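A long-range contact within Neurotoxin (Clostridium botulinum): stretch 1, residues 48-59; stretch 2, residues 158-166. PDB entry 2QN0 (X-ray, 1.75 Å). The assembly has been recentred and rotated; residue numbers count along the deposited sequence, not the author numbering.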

# COMPACT_ATOMS: atom_id res chain seq x y z
N ASP A 48 8.53 2.42 -11.94
CA ASP A 48 8.53 1.51 -13.09
C ASP A 48 7.33 0.56 -13.06
O ASP A 48 6.72 0.36 -12.01
CB ASP A 48 9.78 0.62 -13.10
CG ASP A 48 11.07 1.40 -13.13
OD1 ASP A 48 11.05 2.62 -13.38
OD2 ASP A 48 12.12 0.76 -12.91
N ARG A 49 7.01 -0.03 -14.21
CA ARG A 49 5.93 -1.01 -14.26
C ARG A 49 6.52 -2.22 -13.54
O ARG A 49 7.74 -2.43 -13.56
CB ARG A 49 5.58 -1.36 -15.71
CG ARG A 49 4.94 -0.21 -16.49
CD ARG A 49 3.61 0.23 -15.86
NE ARG A 49 2.55 -0.76 -16.07
CZ ARG A 49 1.87 -0.91 -17.20
NH1 ARG A 49 2.14 -0.13 -18.24
NH2 ARG A 49 0.92 -1.84 -17.30
N PHE A 50 5.67 -3.01 -12.90
CA PHE A 50 6.11 -4.17 -12.12
C PHE A 50 5.35 -5.43 -12.48
O PHE A 50 4.15 -5.39 -12.74
CB PHE A 50 5.91 -3.85 -10.62
CG PHE A 50 6.38 -4.93 -9.68
CD1 PHE A 50 7.72 -5.04 -9.33
CD2 PHE A 50 5.47 -5.82 -9.11
CE1 PHE A 50 8.16 -6.01 -8.42
CE2 PHE A 50 5.89 -6.79 -8.19
CZ PHE A 50 7.24 -6.88 -7.85
N SER A 51 6.04 -6.57 -12.50
CA SER A 51 5.38 -7.83 -12.81
C SER A 51 6.03 -8.99 -12.08
O SER A 51 7.22 -8.96 -11.76
CB SER A 51 5.39 -8.11 -14.31
OG SER A 51 4.76 -9.35 -14.59
N ARG A 52 5.23 -10.02 -11.81
CA ARG A 52 5.70 -11.22 -11.14
C ARG A 52 5.56 -12.42 -12.07
O ARG A 52 5.93 -13.54 -11.72
CB ARG A 52 4.90 -11.46 -9.86
CG ARG A 52 5.17 -10.44 -8.76
CD ARG A 52 6.61 -10.56 -8.29
NE ARG A 52 6.88 -11.90 -7.78
CZ ARG A 52 7.90 -12.66 -8.18
NH1 ARG A 52 8.75 -12.22 -9.09
NH2 ARG A 52 8.05 -13.87 -7.67
N ASN A 53 5.04 -12.18 -13.27
CA ASN A 53 4.85 -13.25 -14.25
C ASN A 53 6.08 -13.45 -15.14
O ASN A 53 6.68 -12.48 -15.60
CB ASN A 53 3.64 -12.95 -15.14
CG ASN A 53 2.34 -12.92 -14.37
OD1 ASN A 53 2.00 -13.87 -13.66
ND2 ASN A 53 1.61 -11.82 -14.51
N SER A 54 6.45 -14.70 -15.37
CA SER A 54 7.59 -15.00 -16.23
C SER A 54 7.20 -14.59 -17.65
O SER A 54 6.03 -14.67 -18.01
CB SER A 54 7.91 -16.50 -16.17
OG SER A 54 6.79 -17.28 -16.54
N ASN A 55 8.17 -14.15 -18.44
CA ASN A 55 7.90 -13.72 -19.81
C ASN A 55 6.71 -12.76 -19.78
O ASN A 55 5.71 -12.97 -20.47
CB ASN A 55 7.56 -14.92 -20.69
CG ASN A 55 8.62 -16.00 -20.64
OD1 ASN A 55 9.78 -15.77 -20.97
ND2 ASN A 55 8.22 -17.20 -20.22
N PRO A 56 6.80 -11.69 -18.97
CA PRO A 56 5.71 -10.71 -18.86
C PRO A 56 5.33 -9.99 -20.15
O PRO A 56 6.16 -9.77 -21.03
CB PRO A 56 6.23 -9.75 -17.79
CG PRO A 56 7.71 -9.77 -18.03
CD PRO A 56 7.98 -11.24 -18.22
N ASN A 57 4.06 -9.62 -20.23
CA ASN A 57 3.51 -8.91 -21.38
C ASN A 57 2.50 -7.91 -20.83
O ASN A 57 1.58 -8.28 -20.11
CB ASN A 57 2.82 -9.89 -22.32
CG ASN A 57 2.41 -9.25 -23.63
OD1 ASN A 57 1.77 -8.21 -23.65
ND2 ASN A 57 2.79 -9.89 -24.74
N LEU A 58 2.67 -6.63 -21.18
CA LEU A 58 1.77 -5.59 -20.69
C LEU A 58 0.63 -5.27 -21.66
O LEU A 58 -0.11 -4.30 -21.46
CB LEU A 58 2.56 -4.32 -20.37
CG LEU A 58 3.69 -4.49 -19.35
CD1 LEU A 58 4.41 -3.16 -19.15
CD2 LEU A 58 3.13 -5.00 -18.04
N ASN A 59 0.50 -6.07 -22.71
CA ASN A 59 -0.56 -5.84 -23.69
C ASN A 59 -1.88 -6.46 -23.22
O ASN A 59 -1.88 -7.31 -22.33
CB ASN A 59 -0.17 -6.44 -25.05
CG ASN A 59 0.95 -5.66 -25.72
OD1 ASN A 59 0.76 -4.52 -26.13
ND2 ASN A 59 2.12 -6.28 -25.84
N ILE A 158 6.87 1.47 -3.31
CA ILE A 158 5.75 1.77 -4.18
C ILE A 158 6.27 1.71 -5.61
O ILE A 158 7.30 2.31 -5.92
CB ILE A 158 5.19 3.18 -3.91
CG1 ILE A 158 4.60 3.22 -2.50
CG2 ILE A 158 4.15 3.56 -4.96
CD1 ILE A 158 4.21 4.59 -2.04
N THR A 159 5.57 0.98 -6.48
CA THR A 159 5.97 0.87 -7.88
C THR A 159 4.79 1.24 -8.75
O THR A 159 3.68 1.46 -8.26
CB THR A 159 6.37 -0.57 -8.28
OG1 THR A 159 5.19 -1.38 -8.40
CG2 THR A 159 7.29 -1.19 -7.25
N GLY A 160 5.04 1.31 -10.05
CA GLY A 160 3.98 1.61 -10.99
C GLY A 160 3.12 0.36 -11.09
O GLY A 160 3.47 -0.68 -10.51
N PRO A 161 2.01 0.41 -11.83
CA PRO A 161 1.10 -0.72 -12.00
C PRO A 161 1.69 -1.98 -12.62
O PRO A 161 2.74 -1.94 -13.28
CB PRO A 161 -0.00 -0.15 -12.90
CG PRO A 161 0.07 1.32 -12.68
CD PRO A 161 1.55 1.57 -12.60
N ARG A 162 1.00 -3.09 -12.40
CA ARG A 162 1.41 -4.36 -12.98
C ARG A 162 0.68 -4.38 -14.33
O ARG A 162 0.42 -3.32 -14.90
CB ARG A 162 0.95 -5.52 -12.11
CG ARG A 162 1.55 -5.52 -10.70
CD ARG A 162 1.39 -6.89 -10.06
NE ARG A 162 1.85 -6.95 -8.67
CZ ARG A 162 2.00 -8.09 -7.99
NH1 ARG A 162 1.75 -9.25 -8.58
NH2 ARG A 162 2.41 -8.07 -6.73
N GLU A 163 0.33 -5.57 -14.81
CA GLU A 163 -0.36 -5.68 -16.10
C GLU A 163 -1.64 -4.84 -16.19
O GLU A 163 -1.80 -4.05 -17.13
CB GLU A 163 -0.68 -7.15 -16.41
CG GLU A 163 0.54 -7.99 -16.80
CD GLU A 163 1.37 -8.45 -15.60
OE1 GLU A 163 1.04 -8.09 -14.46
OE2 GLU A 163 2.36 -9.19 -15.81
N ASN A 164 -2.56 -5.02 -15.24
CA ASN A 164 -3.81 -4.27 -15.24
C ASN A 164 -3.61 -2.96 -14.48
O ASN A 164 -3.50 -2.94 -13.26
CB ASN A 164 -4.92 -5.10 -14.57
CG ASN A 164 -6.28 -4.44 -14.68
OD1 ASN A 164 -6.40 -3.28 -15.07
ND2 ASN A 164 -7.33 -5.17 -14.31
N ILE A 165 -3.59 -1.85 -15.22
CA ILE A 165 -3.37 -0.53 -14.64
C ILE A 165 -4.41 -0.08 -13.62
O ILE A 165 -4.09 0.71 -12.73
CB ILE A 165 -3.23 0.52 -15.77
CG1 ILE A 165 -1.96 0.22 -16.58
CG2 ILE A 165 -3.18 1.93 -15.20
CD1 ILE A 165 -1.77 1.11 -17.80
N ILE A 166 -5.64 -0.57 -13.72
CA ILE A 166 -6.65 -0.15 -12.75
C ILE A 166 -6.94 -1.18 -11.67
O ILE A 166 -8.02 -1.20 -11.08
CB ILE A 166 -7.97 0.26 -13.44
CG1 ILE A 166 -8.48 -0.88 -14.33
CG2 ILE A 166 -7.75 1.53 -14.25
CD1 ILE A 166 -9.84 -0.59 -14.96
O HOH W 1 -0.76 -2.69 -19.34
O HOH W 2 2.24 -9.60 -12.15
O HOH W 3 2.53 -10.64 -18.08

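The first stretch has no regular helix or strand; the second begins with the last two residues of a strand, 158-159, and continues as loop or turn. They meet mainly through backbone carbonyls and one carboxylate, that of Glu 163. Gly 160 N donates to Asp 48 O at 2.8 Å. The bond is bent, with an angle of 134° at the hydrogen. Gly 160 has no side chain, and a CB here would sit 2.8 Å from Asp 48 O, a clash.

Pro 161 O accepts twice. Phe 50 N approaches it at 3.1 Å and nearly in line, and Arg 49 NE lies 3.0 Å from the same Pro 161 O.

The Arg 49 side chain starts sideways, but its end turns in to the second stretch. Arg 49 NH2 donates to Arg 162 O at 2.9 Å, almost straight at 172°. It also donates to water 1, which in turn donates to Leu 58 O and Glu 163 O. Arg 49 NH1 is satisfied elsewhere in the structure. The carbonyls lie near the guanidinium plane, as its N-H groups require, while Ile 165 CG1 covers one face.

Glu 163 OE2 is the acceptor for Ser 51 OG at 2.7 Å and for Asn 53 ND2 at 3.0 Å. Water 3 also donates to it and accepts from Asn 57 N. The other oxygen, OE1, accepts from water 2, which accepts a hydrogen bond from Arg 52 N. Ser 51 OG accepts from Asn 53 N at 3.1 Å, so this hydroxyl links the Asn 53 backbone to the carboxylate.

Phe 50 O is buried without a conventional donor. Arg 162 CA lies 2.9 Å from Phe 50 O, a CA-H...O contact with an angle of 150° at the hydrogen. Phe 50 CE2 and Arg 52 CG lie over one face of the Arg 162 guanidinium. Thr 159 OG1 donates within its own stretch to Gly 160 O at 2.8 Å.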